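Local coordinates for protein activating signal cointegrator 1 complex subunit 2 (Homo sapiens, PDB 6YXQ) that binds polyubiquitin chains and, as part of the ASCC complex, recruits the helicase subunit ASCC3 and ALKBH3 to sites of DNA alkylation damage, at residues Ala37-Phe41 and Asp69-Leu73; Leu76-Trp82 and Arg133-Glu139. All coordinates share one frame; numbering follows the deposited sequence.

Contact 1 of 2, residues Ala37-Phe41 and Asp69-Leu73; sequences ADRYF and DLDWL
Asp-69 OD1 is gripped by two cationic groups: NE of Arg-39, 2.7 Å away in a salt bridge, and the amine of Lys-36 from the neighbouring ASCC3 chain. The arginine comes to the anti side of that oxygen, 33° out of the carboxylate plane, and the N-H is rather bent at 137°. Two positive partners on one carboxylate would favour its charged form. Beyond NE, the guanidinium lies over one face of the Trp-72 indole; Arg-39 CZ sits 4.3 Å from the centroid of the five-membered ring, a cation-pi contact with the two planes still tilted apart. Arg-39 CG is anti to the backbone N (chi1 -174°), which carries the chain in toward the helix and lets CD pass over the six-membered part of the indole before a bend at chi3 swings the guanidinium across the five-membered part. Ala-37 meets the same indole at its edge, CB lying 3.6 Å from Trp-72 CH2. Asp-69 also lies over one face of the Phe-41 ring, its CB 3.4 Å from Phe-41 CE2. Phe-41 CE1 comes to the edge of the indole, 4.3 Å from Trp-72 CZ3. Arg-39 NH1 goes on to the backbone oxygen of Gln-43 of the ASCC3 chain. The arrangement is a loop segment laid along the C-terminal part of helix 53-75, with an arginine held at its edge by a carboxylate and laid over an indole face, and it forms part of the surface on which ASCC2 receives ASCC3.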
loop_
_atom_site.group_PDB
_atom_site.type_symbol
_atom_site.label_atom_id
_atom_site.label_comp_id
_atom_site.label_asym_id
_atom_site.label_seq_id
_atom_site.Cartn_x
_atom_site.Cartn_y
_atom_site.Cartn_z
ATOM N N ALA B 37 -0.305 7.439 -22.644
ATOM C CA ALA B 37 0.473 8.658 -22.505
ATOM C C ALA B 37 1.942 8.328 -22.257
ATOM O O ALA B 37 2.297 7.236 -21.805
ATOM C CB ALA B 37 -0.072 9.522 -21.369
ATOM N N ASP B 38 2.803 9.293 -22.561
ATOM C CA ASP B 38 4.237 9.103 -22.416
ATOM C C ASP B 38 4.748 9.502 -21.041
ATOM O O ASP B 38 5.958 9.691 -20.875
ATOM C CB ASP B 38 4.994 9.885 -23.494
ATOM C CG ASP B 38 6.261 9.175 -23.944
ATOM O OD1 ASP B 38 7.302 9.309 -23.265
ATOM O OD2 ASP B 38 6.208 8.476 -24.977
ATOM N N ARG B 39 3.866 9.624 -20.053
ATOM C CA ARG B 39 4.299 10.015 -18.718
ATOM C C ARG B 39 5.164 8.922 -18.103
ATOM O O ARG B 39 4.713 7.786 -17.920
ATOM C CB ARG B 39 3.105 10.299 -17.818
ATOM C CG ARG B 39 3.517 10.835 -16.463
ATOM C CD ARG B 39 2.341 11.487 -15.784
ATOM N NE ARG B 39 2.598 12.824 -15.268
ATOM C CZ ARG B 39 1.934 13.903 -15.660
ATOM N NH1 ARG B 39 2.214 15.087 -15.137
ATOM N NH2 ARG B 39 0.994 13.795 -16.589
ATOM N N TYR B 40 6.399 9.274 -17.777
ATOM C CA TYR B 40 7.288 8.368 -17.074
ATOM C C TYR B 40 6.868 8.244 -15.613
ATOM O O TYR B 40 6.350 9.187 -15.010
ATOM C CB TYR B 40 8.712 8.896 -17.170
ATOM C CG TYR B 40 9.814 7.943 -16.821
ATOM C CD1 TYR B 40 10.290 7.026 -17.751
ATOM C CD2 TYR B 40 10.425 8.000 -15.579
ATOM C CE1 TYR B 40 11.324 6.166 -17.433
ATOM C CE2 TYR B 40 11.451 7.148 -15.252
ATOM C CZ TYR B 40 11.896 6.230 -16.176
ATOM O OH TYR B 40 12.933 5.389 -15.842
ATOM N N PHE B 41 7.096 7.063 -15.045
ATOM C CA PHE B 41 6.826 6.785 -13.640
ATOM C C PHE B 41 8.115 6.331 -12.972
ATOM O O PHE B 41 8.757 5.385 -13.441
ATOM C CB PHE B 41 5.763 5.695 -13.485
ATOM C CG PHE B 41 4.353 6.198 -13.542
ATOM C CD1 PHE B 41 3.705 6.356 -14.759
ATOM C CD2 PHE B 41 3.663 6.481 -12.377
ATOM C CE1 PHE B 41 2.395 6.810 -14.811
ATOM C CE2 PHE B 41 2.357 6.929 -12.422
ATOM C CZ PHE B 41 1.722 7.097 -13.641
ATOM N N ASP B 69 2.134 12.167 -10.538
ATOM C CA ASP B 69 1.734 11.234 -11.584
ATOM C C ASP B 69 0.455 10.491 -11.203
ATOM O O ASP B 69 -0.426 10.285 -12.044
ATOM C CB ASP B 69 2.868 10.255 -11.871
ATOM C CG ASP B 69 4.103 10.941 -12.421
ATOM O OD1 ASP B 69 3.970 11.988 -13.090
ATOM O OD2 ASP B 69 5.212 10.423 -12.189
ATOM N N LEU B 70 0.322 10.104 -9.934
ATOM C CA LEU B 70 -0.857 9.339 -9.533
ATOM C C LEU B 70 -2.103 10.217 -9.487
ATOM O O LEU B 70 -3.203 9.762 -9.826
ATOM C CB LEU B 70 -0.611 8.672 -8.182
ATOM C CG LEU B 70 0.235 7.397 -8.140
ATOM C CD1 LEU B 70 0.610 7.040 -6.714
ATOM C CD2 LEU B 70 -0.508 6.248 -8.785
ATOM N N ASP B 71 -1.955 11.475 -9.065
ATOM C CA ASP B 71 -3.067 12.416 -9.128
ATOM C C ASP B 71 -3.581 12.539 -10.556
ATOM O O ASP B 71 -4.793 12.472 -10.811
ATOM C CB ASP B 71 -2.625 13.780 -8.598
ATOM C CG ASP B 71 -2.566 13.838 -7.083
ATOM O OD1 ASP B 71 -3.165 12.965 -6.420
ATOM O OD2 ASP B 71 -1.921 14.771 -6.558
ATOM N N TRP B 72 -2.657 12.695 -11.508
ATOM C CA TRP B 72 -3.050 12.816 -12.911
ATOM C C TRP B 72 -3.694 11.531 -13.421
ATOM O O TRP B 72 -4.669 11.569 -14.186
ATOM C CB TRP B 72 -1.826 13.173 -13.748
ATOM C CG TRP B 72 -1.968 12.884 -15.194
ATOM C CD1 TRP B 72 -2.602 13.651 -16.121
ATOM C CD2 TRP B 72 -1.455 11.745 -15.894
ATOM N NE1 TRP B 72 -2.518 13.061 -17.359
ATOM C CE2 TRP B 72 -1.820 11.888 -17.246
ATOM C CE3 TRP B 72 -0.741 10.610 -15.507
ATOM C CZ2 TRP B 72 -1.482 10.946 -18.214
ATOM C CZ3 TRP B 72 -0.399 9.675 -16.474
ATOM C CH2 TRP B 72 -0.771 9.850 -17.808
ATOM N N LEU B 73 -3.146 10.385 -13.013
ATOM C CA LEU B 73 -3.693 9.092 -13.403
ATOM C C LEU B 73 -5.131 8.927 -12.928
ATOM O O LEU B 73 -5.977 8.392 -13.657
ATOM C CB LEU B 73 -2.812 7.986 -12.831
ATOM C CG LEU B 73 -3.065 6.574 -13.329
ATOM C CD1 LEU B 73 -2.445 6.407 -14.700
ATOM C CD2 LEU B 73 -2.492 5.582 -12.341
#

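Contact 2 of 2, residues Leu76-Trp82 and Arg133-Glu139; sequences LPHDKFW and RMSTHKE
Arg-133 takes the carbonyl of Leu-76 end-on by two hydrogen bonds, NH2 at 3.1 Å and NH1 at 3.2 Å from Leu-76 O, both donors above the same face of the carbonyl plane. This joins the turn before helix 78-87 to the end of helix 114-135. The salt bridge comes from within 133-139: Arg-133 NE and NH2 hold Glu-139 side-on, NE to OE2 at 2.9 Å and nearly straight (167°), NH2 to OE1. Stacking follows. Extended from CG to NE, the arginine runs over one face of Phe-81, with CD 3.5 Å from the ring centroid in a CH-pi contact, and the guanidinium lies almost flat on it, planes 15° apart. Apolar contacts bring Phe-81 CZ to CG of Met-134 (selenomethionine) at 3.8 Å and Trp-82 CH2 to Met-134 CB at 4.1 Å. Two oxygens meet ring edges: Met-134 O at Trp-82, and Glu-139 OE2 at His-78, 3.1 Å from CD2. One water accepts from Trp-82 NE1. Phe-167 of the ASCC3 chain packs on Arg-133 and Glu-139. Replacing Arg-133 with a leucine would probably leave Glu-139 without its charge partner and Leu-76 O without both of its donors here. The chemistry implies a buried cation whose charge is probably balanced by Glu-139 of its own segment, with NH1 and NH2 also bonded to the carbonyl in the turn between helices 53-75 and 78-87.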
loop_
_atom_site.group_PDB
_atom_site.type_symbol
_atom_site.label_atom_id
_atom_site.label_comp_id
_atom_site.label_asym_id
_atom_site.label_seq_id
_atom_site.Cartn_x
_atom_site.Cartn_y
_atom_site.Cartn_z
ATOM N N LEU B 76 -7.434 11.015 -15.132
ATOM C CA LEU B 76 -7.642 10.462 -16.474
ATOM C C LEU B 76 -9.024 9.837 -16.671
ATOM O O LEU B 76 -9.695 9.471 -15.697
ATOM C CB LEU B 76 -6.565 9.420 -16.783
ATOM C CG LEU B 76 -5.180 9.963 -17.129
ATOM C CD1 LEU B 76 -4.186 8.829 -17.247
ATOM C CD2 LEU B 76 -5.219 10.776 -18.402
ATOM N N PRO B 77 -9.489 9.714 -17.911
ATOM C CA PRO B 77 -10.776 9.059 -18.167
ATOM C C PRO B 77 -10.635 7.543 -18.169
ATOM O O PRO B 77 -9.536 6.989 -18.151
ATOM C CB PRO B 77 -11.183 9.576 -19.554
ATOM C CG PRO B 77 -10.196 10.650 -19.898
ATOM C CD PRO B 77 -8.961 10.374 -19.113
ATOM N N HIS B 78 -11.790 6.875 -18.196
ATOM C CA HIS B 78 -11.794 5.419 -18.101
ATOM C C HIS B 78 -10.978 4.790 -19.222
ATOM O O HIS B 78 -10.168 3.888 -18.975
ATOM C CB HIS B 78 -13.229 4.897 -18.114
ATOM C CG HIS B 78 -13.335 3.410 -17.959
ATOM N ND1 HIS B 78 -13.227 2.539 -19.022
ATOM C CD2 HIS B 78 -13.541 2.640 -16.863
ATOM C CE1 HIS B 78 -13.361 1.298 -18.588
ATOM N NE2 HIS B 78 -13.552 1.332 -17.281
ATOM N N ASP B 79 -11.153 5.268 -20.454
ATOM C CA ASP B 79 -10.463 4.648 -21.580
ATOM C C ASP B 79 -8.959 4.883 -21.498
ATOM O O ASP B 79 -8.165 3.948 -21.658
ATOM C CB ASP B 79 -11.026 5.169 -22.906
ATOM C CG ASP B 79 -11.207 6.675 -22.920
ATOM O OD1 ASP B 79 -11.906 7.204 -22.031
ATOM O OD2 ASP B 79 -10.648 7.329 -23.826
ATOM N N LYS B 80 -8.547 6.121 -21.222
ATOM C CA LYS B 80 -7.124 6.442 -21.228
ATOM C C LYS B 80 -6.412 5.966 -19.966
ATOM O O LYS B 80 -5.227 5.612 -20.030
ATOM C CB LYS B 80 -6.928 7.948 -21.436
ATOM C CG LYS B 80 -7.722 8.493 -22.628
ATOM C CD LYS B 80 -7.744 10.021 -22.688
ATOM C CE LYS B 80 -9.125 10.567 -23.088
ATOM N NZ LYS B 80 -9.590 10.231 -24.462
ATOM N N PHE B 81 -7.111 5.927 -18.827
ATOM C CA PHE B 81 -6.515 5.377 -17.611
ATOM C C PHE B 81 -6.192 3.902 -17.783
ATOM O O PHE B 81 -5.114 3.436 -17.394
ATOM C CB PHE B 81 -7.454 5.572 -16.417
ATOM C CG PHE B 81 -7.155 4.664 -15.249
ATOM C CD1 PHE B 81 -6.145 4.975 -14.352
ATOM C CD2 PHE B 81 -7.890 3.506 -15.041
ATOM C CE1 PHE B 81 -5.868 4.145 -13.272
ATOM C CE2 PHE B 81 -7.615 2.671 -13.967
ATOM C CZ PHE B 81 -6.605 2.994 -13.079
ATOM N N TRP B 82 -7.128 3.148 -18.359
ATOM C CA TRP B 82 -6.901 1.721 -18.551
ATOM C C TRP B 82 -5.810 1.471 -19.584
ATOM O O TRP B 82 -4.988 0.560 -19.415
ATOM C CB TRP B 82 -8.209 1.037 -18.944
ATOM C CG TRP B 82 -8.998 0.580 -17.756
ATOM C CD1 TRP B 82 -10.161 1.118 -17.285
ATOM C CD2 TRP B 82 -8.674 -0.507 -16.883
ATOM N NE1 TRP B 82 -10.583 0.429 -16.174
ATOM C CE2 TRP B 82 -9.688 -0.574 -15.907
ATOM C CE3 TRP B 82 -7.628 -1.436 -16.836
ATOM C CZ2 TRP B 82 -9.684 -1.531 -14.892
ATOM C CZ3 TRP B 82 -7.625 -2.385 -15.827
ATOM C CH2 TRP B 82 -8.646 -2.425 -14.870
ATOM N N ARG B 133 -9.796 1.463 -8.633
ATOM C CA ARG B 133 -10.177 1.630 -10.030
ATOM C C ARG B 133 -9.881 0.375 -10.831
ATOM O O ARG B 133 -10.704 -0.059 -11.645
ATOM C CB ARG B 133 -9.465 2.832 -10.646
ATOM C CG ARG B 133 -10.229 3.412 -11.814
ATOM C CD ARG B 133 -9.700 4.760 -12.242
ATOM N NE ARG B 133 -10.549 5.333 -13.278
ATOM C CZ ARG B 133 -10.233 6.402 -13.997
ATOM N NH1 ARG B 133 -9.077 7.021 -13.792
ATOM N NH2 ARG B 133 -11.072 6.851 -14.919
HETATM N N MSE B 134 -8.722 -0.230 -10.601
HETATM C CA MSE B 134 -8.358 -1.416 -11.375
HETATM C C MSE B 134 -9.097 -2.677 -10.934
HETATM O O MSE B 134 -9.287 -3.600 -11.722
HETATM C CB MSE B 134 -6.860 -1.653 -11.309
HETATM C CG MSE B 134 -6.042 -0.527 -11.875
HETATM SE SE MSE B 134 -4.162 -1.026 -11.960
HETATM C CE MSE B 134 -3.639 -0.714 -10.136
ATOM N N SER B 135 -9.510 -2.720 -9.668
ATOM C CA SER B 135 -10.311 -3.845 -9.202
ATOM C C SER B 135 -11.734 -3.776 -9.736
ATOM O O SER B 135 -12.382 -4.814 -9.898
ATOM C CB SER B 135 -10.320 -3.882 -7.678
ATOM O OG SER B 135 -10.912 -2.703 -7.169
ATOM N N THR B 136 -12.238 -2.571 -10.005
ATOM C CA THR B 136 -13.589 -2.428 -10.542
ATOM C C THR B 136 -13.599 -2.681 -12.044
ATOM O O THR B 136 -12.805 -2.092 -12.785
ATOM C CB THR B 136 -14.148 -1.032 -10.258
ATOM O OG1 THR B 136 -13.731 -0.589 -8.958
ATOM C CG2 THR B 136 -15.676 -1.048 -10.335
ATOM N N HIS B 137 -14.503 -3.548 -12.499
ATOM C CA HIS B 137 -14.691 -3.779 -13.927
ATOM C C HIS B 137 -15.882 -3.018 -14.491
ATOM O O HIS B 137 -16.108 -3.054 -15.706
ATOM C CB HIS B 137 -14.842 -5.279 -14.224
ATOM C CG HIS B 137 -16.061 -5.908 -13.617
ATOM N ND1 HIS B 137 -16.325 -5.870 -12.264
ATOM C CD2 HIS B 137 -17.074 -6.609 -14.178
ATOM C CE1 HIS B 137 -17.454 -6.511 -12.020
ATOM N NE2 HIS B 137 -17.931 -6.968 -13.165
ATOM N N LYS B 138 -16.640 -2.324 -13.641
ATOM C CA LYS B 138 -17.817 -1.561 -14.048
ATOM C C LYS B 138 -17.722 -0.174 -13.399
ATOM O O LYS B 138 -18.429 0.105 -12.428
ATOM C CB LYS B 138 -19.109 -2.279 -13.640
ATOM C CG LYS B 138 -19.227 -3.729 -14.109
ATOM C CD LYS B 138 -19.383 -3.806 -15.616
ATOM C CE LYS B 138 -19.763 -5.186 -16.138
ATOM N NZ LYS B 138 -21.107 -5.176 -16.787
ATOM N N GLU B 139 -16.838 0.684 -13.927
ATOM C CA GLU B 139 -16.687 2.022 -13.359
ATOM C C GLU B 139 -18.016 2.770 -13.359
ATOM O O GLU B 139 -18.360 3.429 -12.370
ATOM C CB GLU B 139 -15.615 2.812 -14.115
ATOM C CG GLU B 139 -15.168 4.085 -13.390
ATOM C CD GLU B 139 -13.785 4.574 -13.812
ATOM O OE1 GLU B 139 -13.604 5.802 -13.953
ATOM O OE2 GLU B 139 -12.878 3.736 -13.989
HETATM O O HOH W 1 -12.525 1.187 -13.881
#

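Following the chain from the N terminus, the loop after strand 25-29 supplies 37-41, and contact 1 closes when the chain returns along helix 53-75 at 69-73. Three residues later, 76-82 opens contact 2, which closes through 133-139 after helix 89-101 and most of helix 114-135 have gone by. The two loops therefore run in series, neither enclosing nor crossing the other. Their centres are 14 Å apart and they touch at Leu-73, whose backbone O packs against Arg-133 NH1 and Phe-81 CD1. Contact 1 ties the N-terminal loop to helix 53-75; contact 2 ties the start of helix 78-87 to the end of helix 114-135. Both adjoin the ASCC3 chain.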